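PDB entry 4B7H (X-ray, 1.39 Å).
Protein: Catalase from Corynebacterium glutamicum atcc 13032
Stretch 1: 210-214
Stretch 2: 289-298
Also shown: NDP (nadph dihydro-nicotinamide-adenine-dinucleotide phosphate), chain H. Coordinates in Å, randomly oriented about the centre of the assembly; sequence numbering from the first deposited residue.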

# COMPACT_ATOMS: atom_id res chain seq x y z
N GLY A 210 -29.08 1.98 17.00
CA GLY A 210 -27.95 1.08 17.10
C GLY A 210 -28.24 -0.25 16.41
O GLY A 210 -27.32 -0.99 16.05
N SER A 211 -29.53 -0.53 16.25
CA SER A 211 -30.08 -1.76 15.65
C SER A 211 -29.84 -3.01 16.49
O SER A 211 -30.81 -3.65 16.93
CB SER A 211 -29.60 -1.97 14.20
OG SER A 211 -29.72 -0.80 13.42
N HIS A 212 -28.58 -3.37 16.73
CA HIS A 212 -28.26 -4.54 17.55
C HIS A 212 -28.65 -4.35 19.00
O HIS A 212 -28.67 -3.24 19.53
CB HIS A 212 -26.76 -4.82 17.60
CG HIS A 212 -26.08 -4.90 16.28
ND1 HIS A 212 -26.18 -6.00 15.45
CD2 HIS A 212 -25.26 -4.03 15.64
CE1 HIS A 212 -25.46 -5.80 14.36
NE2 HIS A 212 -24.89 -4.61 14.45
N THR A 213 -28.89 -5.47 19.67
CA THR A 213 -28.86 -5.52 21.12
C THR A 213 -27.42 -5.37 21.61
O THR A 213 -26.52 -6.10 21.17
CB THR A 213 -29.45 -6.84 21.57
OG1 THR A 213 -30.81 -6.89 21.13
CG2 THR A 213 -29.38 -7.00 23.09
N PHE A 214 -27.21 -4.41 22.49
CA PHE A 214 -25.96 -4.26 23.21
C PHE A 214 -26.19 -4.55 24.68
O PHE A 214 -27.31 -4.88 25.10
CB PHE A 214 -25.42 -2.84 23.03
CG PHE A 214 -25.00 -2.54 21.63
CD1 PHE A 214 -23.73 -2.91 21.18
CD2 PHE A 214 -25.87 -1.92 20.74
CE1 PHE A 214 -23.34 -2.67 19.87
CE2 PHE A 214 -25.49 -1.67 19.44
CZ PHE A 214 -24.22 -2.04 19.00
N ASN A 289 -36.44 -13.97 19.52
CA ASN A 289 -35.05 -14.06 19.96
C ASN A 289 -34.49 -12.64 20.09
O ASN A 289 -34.52 -11.87 19.13
CB ASN A 289 -34.22 -14.86 18.96
CG ASN A 289 -32.79 -15.10 19.44
OD1 ASN A 289 -32.06 -14.16 19.73
ND2 ASN A 289 -32.40 -16.37 19.52
N PRO A 290 -34.01 -12.28 21.29
CA PRO A 290 -33.64 -10.88 21.54
C PRO A 290 -32.30 -10.48 20.93
O PRO A 290 -31.95 -9.30 20.98
CB PRO A 290 -33.60 -10.79 23.07
CG PRO A 290 -33.29 -12.16 23.52
CD PRO A 290 -33.93 -13.09 22.52
N PHE A 291 -31.59 -11.44 20.35
CA PHE A 291 -30.25 -11.21 19.79
C PHE A 291 -30.22 -11.33 18.27
O PHE A 291 -29.16 -11.20 17.66
CB PHE A 291 -29.26 -12.20 20.41
CG PHE A 291 -29.34 -12.28 21.91
CD1 PHE A 291 -29.14 -11.14 22.69
CD2 PHE A 291 -29.60 -13.49 22.53
CE1 PHE A 291 -29.21 -11.22 24.07
CE2 PHE A 291 -29.67 -13.57 23.92
CZ PHE A 291 -29.47 -12.44 24.69
N ASP A 292 -31.38 -11.60 17.67
CA ASP A 292 -31.53 -11.73 16.22
C ASP A 292 -31.77 -10.34 15.66
O ASP A 292 -32.81 -9.73 15.93
CB ASP A 292 -32.74 -12.64 15.93
CG ASP A 292 -33.02 -12.82 14.44
OD1 ASP A 292 -32.40 -12.14 13.58
OD2 ASP A 292 -33.90 -13.65 14.11
N LEU A 293 -30.79 -9.83 14.91
CA LEU A 293 -30.86 -8.49 14.36
C LEU A 293 -32.10 -8.23 13.50
O LEU A 293 -32.59 -7.09 13.43
CB LEU A 293 -29.59 -8.22 13.55
CG LEU A 293 -29.44 -6.86 12.86
CD1 LEU A 293 -29.52 -5.71 13.87
CD2 LEU A 293 -28.12 -6.84 12.09
N THR A 294 -32.63 -9.29 12.88
CA THR A 294 -33.83 -9.17 12.06
C THR A 294 -35.11 -9.05 12.89
O THR A 294 -36.21 -8.91 12.33
CB THR A 294 -33.98 -10.36 11.07
OG1 THR A 294 -34.29 -11.56 11.79
CG2 THR A 294 -32.70 -10.56 10.25
N LYS A 295 -34.98 -9.10 14.22
CA LYS A 295 -36.12 -8.96 15.13
C LYS A 295 -35.99 -7.69 15.97
O LYS A 295 -35.03 -7.54 16.73
CB LYS A 295 -36.21 -10.15 16.08
CG LYS A 295 -36.26 -11.51 15.39
CD LYS A 295 -37.57 -11.69 14.64
CE LYS A 295 -37.67 -13.09 14.07
NZ LYS A 295 -36.67 -13.33 13.00
N THR A 296 -36.95 -6.78 15.84
CA THR A 296 -37.02 -5.64 16.75
C THR A 296 -37.68 -6.06 18.06
O THR A 296 -38.43 -7.04 18.11
CB THR A 296 -37.80 -4.47 16.12
OG1 THR A 296 -39.05 -4.94 15.60
CG2 THR A 296 -37.00 -3.84 15.00
N TRP A 297 -37.39 -5.32 19.13
CA TRP A 297 -38.12 -5.48 20.38
C TRP A 297 -39.32 -4.56 20.32
O TRP A 297 -39.17 -3.35 20.09
CB TRP A 297 -37.28 -5.03 21.58
CG TRP A 297 -36.03 -5.80 21.88
CD1 TRP A 297 -35.61 -6.98 21.33
CD2 TRP A 297 -35.03 -5.43 22.84
NE1 TRP A 297 -34.40 -7.36 21.89
CE2 TRP A 297 -34.03 -6.42 22.82
CE3 TRP A 297 -34.88 -4.34 23.71
CZ2 TRP A 297 -32.90 -6.36 23.64
CZ3 TRP A 297 -33.75 -4.28 24.52
CH2 TRP A 297 -32.78 -5.28 24.47
N SER A 298 -40.52 -5.10 20.53
CA SER A 298 -41.70 -4.26 20.49
C SER A 298 -41.64 -3.15 21.54
O SER A 298 -41.27 -3.39 22.70
CB SER A 298 -42.96 -5.09 20.70
OG SER A 298 -44.09 -4.23 20.79
PA NDP H . -45.15 0.39 17.76
O1A NDP H . -46.48 0.86 17.30
O2A NDP H . -44.90 0.67 19.20
O5B NDP H . -44.03 1.11 16.86
C5B NDP H . -44.15 1.14 15.46
C4B NDP H . -42.90 1.83 14.93
O4B NDP H . -42.95 1.86 13.52
C3B NDP H . -42.82 3.28 15.43
O3B NDP H . -41.50 3.57 15.83
C2B NDP H . -43.24 4.06 14.20
O2B NDP H . -42.77 5.40 14.15
C1B NDP H . -42.67 3.17 13.10
N9A NDP H . -43.16 3.53 11.76
C8A NDP H . -44.22 4.34 11.44
N7A NDP H . -44.32 4.42 10.09
C5A NDP H . -43.32 3.69 9.54
C6A NDP H . -42.96 3.43 8.22
N6A NDP H . -43.41 4.21 7.24
N1A NDP H . -41.88 2.62 7.97
C2A NDP H . -41.16 2.06 9.01
N3A NDP H . -41.53 2.32 10.32
C4A NDP H . -42.59 3.12 10.58
O3 NDP H . -45.03 -1.18 17.41
PN NDP H . -43.74 -2.11 17.73
O1N NDP H . -42.67 -1.32 18.40
O2N NDP H . -44.27 -3.35 18.34
O5D NDP H . -43.21 -2.51 16.26
C5D NDP H . -44.13 -2.83 15.23
C4D NDP H . -43.42 -2.82 13.90
O4D NDP H . -42.93 -1.51 13.65
C3D NDP H . -42.20 -3.74 13.91
O3D NDP H . -42.54 -5.04 13.45
C2D NDP H . -41.22 -3.01 13.00
O2D NDP H . -41.37 -3.47 11.69
C1D NDP H . -41.65 -1.55 13.04
N1N NDP H . -40.70 -0.71 13.80
C2N NDP H . -40.28 -1.14 15.02
C3N NDP H . -39.39 -0.41 15.80
C7N NDP H . -38.98 -0.98 17.12
O7N NDP H . -37.71 -0.66 17.62
N7N NDP H . -39.80 -1.79 17.78
C4N NDP H . -38.82 0.91 15.34
C5N NDP H . -39.35 1.29 13.99
C6N NDP H . -40.24 0.48 13.29
P2B NDP H . -43.69 6.62 14.67
O1X NDP H . -45.01 6.55 13.93
O2X NDP H . -43.89 6.45 16.16
O3X NDP H . -42.95 7.90 14.36

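The two stretches make a compact, buried contact between irregular segments, pinned by one side-chain-to-backbone hydrogen bond and otherwise held by nonpolar packing around Leu-293 and Thr-213. They lie at least 77 residues apart in sequence wherever they touch, and together they bury 272 Å², both sides summed. The closest backbone approaches, CA to CA, are 5.7 Å for His-212 and Leu-293 and 6.0 Å for Thr-213 and Phe-291. No backbone-to-backbone hydrogen bond crosses the gap; each close contact involves at least one side chain.

Thr-213 is the most heavily covered residue, losing 81 Å² to the other stretch. Its CA-to-CB bond points toward stretch 2, and with chi1 at -62° (m) its OG1 donates a hydrogen bond to Pro-290 O at 2.7 Å. The same carbonyl oxygen also accepts from the indole, Trp-297 NE1 to Pro-290 O being 3.3 Å with an N-H...acceptor angle of 153°. One acceptor thus gathers a donor from each stretch, and Thr-213 OG1 lies 3.3 Å from Trp-297 CZ2. The threonine methyl makes a looser contact: Thr-213 CG2 sits 4.2 Å from Phe-291 CD1, at the edge of the phenyl ring and near its plane.

Leu-293 supplies the second anchor, with 73 Å² covered. Its CA-to-CB bond runs sideways, but the t, p rotamer (chi1 179°, chi2 58°) brings its methyls nearer to stretch 1. Leu-293 CD1 packs 3.8 Å from Ser-211 CB and also lies 3.7 Å from His-212 ND1; Leu-293 CD2 comes 3.6 Å from His-212 CE1, approaching the imidazole obliquely. The closest pairs are carbon-to-carbon contacts; the polar atoms Ser-211 OG, His-212 ND1 and His-212 NE2 are satisfied elsewhere in the structure.

Local bonding braces the stretch 2 loop. Type I turns span Asn-289 to Asp-292 and Asp-292 to Lys-295. In the first, the closing bond from Asp-292 N to Asn-289 O is weak at 3.5 Å, but Phe-291 N donates to Asn-289 OD1 at 2.8 Å. The second closes more tightly, from Lys-295 N to Asp-292 O at 2.8 Å. Here Asp-292 OD1 accepts from Thr-294 N at 2.9 Å and Thr-294 OG1 at 2.7 Å, and its OD2 forms a salt bridge with Lys-295 NZ at 3.0 Å.

Beyond this loop the chain reaches the NADPH: Trp-297 O accepts from NDP N7N at 2.9 Å, and Ser-298 OG donates to NDP O2N at 2.6 Å. Trp-297 therefore meets stretch 1 through its indole and the cofactor through its backbone carbonyl.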